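Long-range contact in SYE1 (Shewanella oneidensis, PDB 4AWT), which binds FMN and probably passes hydride from a nicotinamide cofactor through the flavin to activated C=C bonds: residues A182-L187 against P236-N241. The protein carries 1 engineered substitution. Sequence-based numbering, arbitrary orientation.
With BOG (octyl beta-D-glucopyranoside), chain D.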
loop_
_atom_site.group_PDB
_atom_site.type_symbol
_atom_site.label_atom_id
_atom_site.label_comp_id
_atom_site.label_asym_id
_atom_site.label_seq_id
_atom_site.Cartn_x
_atom_site.Cartn_y
_atom_site.Cartn_z
ATOM N N ALA A 182 -5.305 2.923 2.170
ATOM C CA ALA A 182 -6.594 2.939 2.809
ATOM C C ALA A 182 -7.193 1.544 2.879
ATOM O O ALA A 182 -8.412 1.386 3.001
ATOM C CB ALA A 182 -7.534 3.937 2.121
ATOM N N ALA A 183 -6.323 0.548 2.909
ATOM C CA ALA A 183 -6.657 -0.864 2.794
ATOM C C ALA A 183 -6.134 -1.632 4.003
ATOM O O ALA A 183 -5.608 -1.074 4.959
ATOM C CB ALA A 183 -6.119 -1.390 1.461
ATOM N N ASN A 184 -6.315 -2.951 3.919
ATOM C CA ASN A 184 -5.788 -4.012 4.742
ATOM C C ASN A 184 -5.861 -3.679 6.241
ATOM O O ASN A 184 -4.971 -4.048 7.010
ATOM C CB ASN A 184 -4.389 -4.395 4.288
ATOM C CG ASN A 184 -4.440 -4.933 2.878
ATOM O OD1 ASN A 184 -5.491 -5.164 2.318
ATOM N ND2 ASN A 184 -3.285 -5.121 2.290
ATOM N N GLY A 185 -6.969 -3.089 6.651
ATOM C CA GLY A 185 -7.256 -2.945 8.054
ATOM C C GLY A 185 -6.550 -1.800 8.748
ATOM O O GLY A 185 -6.643 -1.715 9.987
ATOM N N TYR A 186 -5.885 -0.921 8.015
ATOM C CA TYR A 186 -5.119 0.177 8.611
ATOM C C TYR A 186 -6.020 1.366 8.900
ATOM O O TYR A 186 -7.228 1.257 8.921
ATOM C CB TYR A 186 -3.847 0.407 7.789
ATOM C CG TYR A 186 -2.974 -0.830 7.817
ATOM C CD1 TYR A 186 -2.430 -1.299 9.006
ATOM C CD2 TYR A 186 -2.692 -1.525 6.651
ATOM C CE1 TYR A 186 -1.635 -2.420 9.050
ATOM C CE2 TYR A 186 -1.894 -2.641 6.678
ATOM C CZ TYR A 186 -1.362 -3.113 7.859
ATOM O OH TYR A 186 -0.593 -4.233 7.835
ATOM N N LEU A 187 -5.431 2.533 9.262
ATOM C CA LEU A 187 -6.214 3.574 9.914
ATOM C C LEU A 187 -7.426 3.993 9.126
ATOM O O LEU A 187 -8.542 4.051 9.661
ATOM C CB LEU A 187 -5.351 4.813 10.192
ATOM C CG LEU A 187 -6.116 5.913 10.924
ATOM C CD1 LEU A 187 -6.584 5.514 12.303
ATOM C CD2 LEU A 187 -5.248 7.171 10.985
ATOM N N PRO A 236 -11.923 -4.020 -0.264
ATOM C CA PRO A 236 -13.356 -4.120 0.033
ATOM C C PRO A 236 -13.739 -5.354 0.823
ATOM O O PRO A 236 -14.672 -5.264 1.643
ATOM C CB PRO A 236 -14.003 -4.125 -1.354
ATOM C CG PRO A 236 -13.029 -3.388 -2.243
ATOM C CD PRO A 236 -11.662 -3.832 -1.708
ATOM N N LEU A 237 -13.121 -6.508 0.544
ATOM C CA LEU A 237 -13.668 -7.754 1.000
ATOM C C LEU A 237 -12.741 -8.540 1.923
ATOM O O LEU A 237 -13.222 -9.430 2.662
ATOM C CB LEU A 237 -14.060 -8.662 -0.160
ATOM C CG LEU A 237 -15.153 -8.102 -1.051
ATOM C CD1 LEU A 237 -15.402 -9.092 -2.183
ATOM C CD2 LEU A 237 -16.442 -7.848 -0.312
ATOM N N THR A 238 -11.455 -8.299 1.928
ATOM C CA THR A 238 -10.577 -8.952 2.893
ATOM C C THR A 238 -10.812 -8.336 4.279
ATOM O O THR A 238 -11.251 -7.212 4.414
ATOM C CB THR A 238 -9.111 -8.865 2.479
ATOM O OG1 THR A 238 -8.796 -7.471 2.339
ATOM C CG2 THR A 238 -8.828 -9.612 1.192
ATOM N N THR A 239 -10.550 -9.157 5.278
ATOM C CA THR A 239 -10.845 -8.839 6.680
ATOM C C THR A 239 -9.747 -9.297 7.612
ATOM O O THR A 239 -9.888 -9.226 8.853
ATOM C CB THR A 239 -12.187 -9.475 7.101
ATOM O OG1 THR A 239 -12.036 -10.912 7.003
ATOM C CG2 THR A 239 -13.346 -8.977 6.279
ATOM N N LEU A 240 -8.616 -9.765 7.077
ATOM C CA LEU A 240 -7.609 -10.405 7.878
ATOM C C LEU A 240 -7.127 -9.570 9.043
ATOM O O LEU A 240 -6.878 -10.094 10.134
ATOM C CB LEU A 240 -6.401 -10.745 6.947
ATOM C CG LEU A 240 -5.301 -11.534 7.601
ATOM C CD1 LEU A 240 -5.767 -12.919 7.988
ATOM C CD2 LEU A 240 -4.128 -11.573 6.634
ATOM N N ASN A 241 -6.897 -8.275 8.831
ATOM C CA ASN A 241 -6.391 -7.409 9.879
ATOM C C ASN A 241 -7.464 -6.771 10.736
ATOM O O ASN A 241 -7.178 -5.889 11.538
ATOM C CB ASN A 241 -5.428 -6.374 9.299
ATOM C CG ASN A 241 -4.171 -7.020 8.851
ATOM O OD1 ASN A 241 -3.807 -8.108 9.329
ATOM N ND2 ASN A 241 -3.506 -6.352 7.928
HETATM C C1 BOG D . 2.188 -8.156 7.373
HETATM O O1 BOG D . 2.735 -9.439 7.506
HETATM C C2 BOG D . 3.153 -7.185 6.769
HETATM O O2 BOG D . 4.267 -6.965 7.607
HETATM C C3 BOG D . 2.521 -5.806 6.518
HETATM O O3 BOG D . 3.376 -5.008 5.747
HETATM C C4 BOG D . 1.253 -6.019 5.680
HETATM O O4 BOG D . 0.624 -4.794 5.510
HETATM C C5 BOG D . 0.315 -7.045 6.305
HETATM O O5 BOG D . 1.062 -8.239 6.437
HETATM C C6 BOG D . -0.908 -7.286 5.458
HETATM O O6 BOG D . -1.718 -8.180 6.201
HETATM C "C1'" BOG D . 2.160 -10.224 8.524
HETATM C "C2'" BOG D . 2.864 -11.551 8.793
HETATM C "C3'" BOG D . 3.185 -12.338 7.560
HETATM C "C4'" BOG D . 3.531 -13.820 7.641
HETATM C "C5'" BOG D . 4.937 -14.001 7.062
HETATM C "C6'" BOG D . 5.929 -14.378 8.164
HETATM C "C7'" BOG D . 7.342 -14.527 7.572
HETATM C "C8'" BOG D . 8.110 -15.418 8.541
HETATM O O HOH W 1 -6.588 -7.191 0.895
HETATM O O HOH W 2 -7.815 -3.315 11.954
#
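The amide ND2 of Asn241 is gripped twice: it donates to the backbone O of Asn184 (2.9 Å, N-H...O 165°) and to O6 of the bound octyl glucoside (3.1 Å). With CG of Asn241 anti to the backbone carbonyl carbon (chi1 -70°), ND2 reaches Asn184 O, which falls close to the amide plane; ND2 is tilted 29° from the plane of the Asn184 carbonyl. Asn184 O also lies over one face of the Tyr186 ring, 3.3 Å above its plane and offset toward the rim. Tyr186 OH hydrogen-bonds O4 of the sugar (2.7 Å), which lies at the ring edge near its plane, and is also hydrogen-bonded to Tyr68 OH. Gly185 CA lies 4.1 Å from Asn241 CB; a CB on the glycine would clash there. Two waters add to the seam: one accepts from Thr238 OG1 and donates to Asn184 OD1, the other donates to Gly185 O and Asn241 O. An alanine in place of Asn241 would probably leave Asn184 O and the sugar's O6 without the donor they share in ND2. The type I' turn Ala183-Tyr186, whose Asn184 touches FMN, meets the loop after strand 230-234: two loops at the C-terminal ends of neighbouring parallel strands of the TIM barrel.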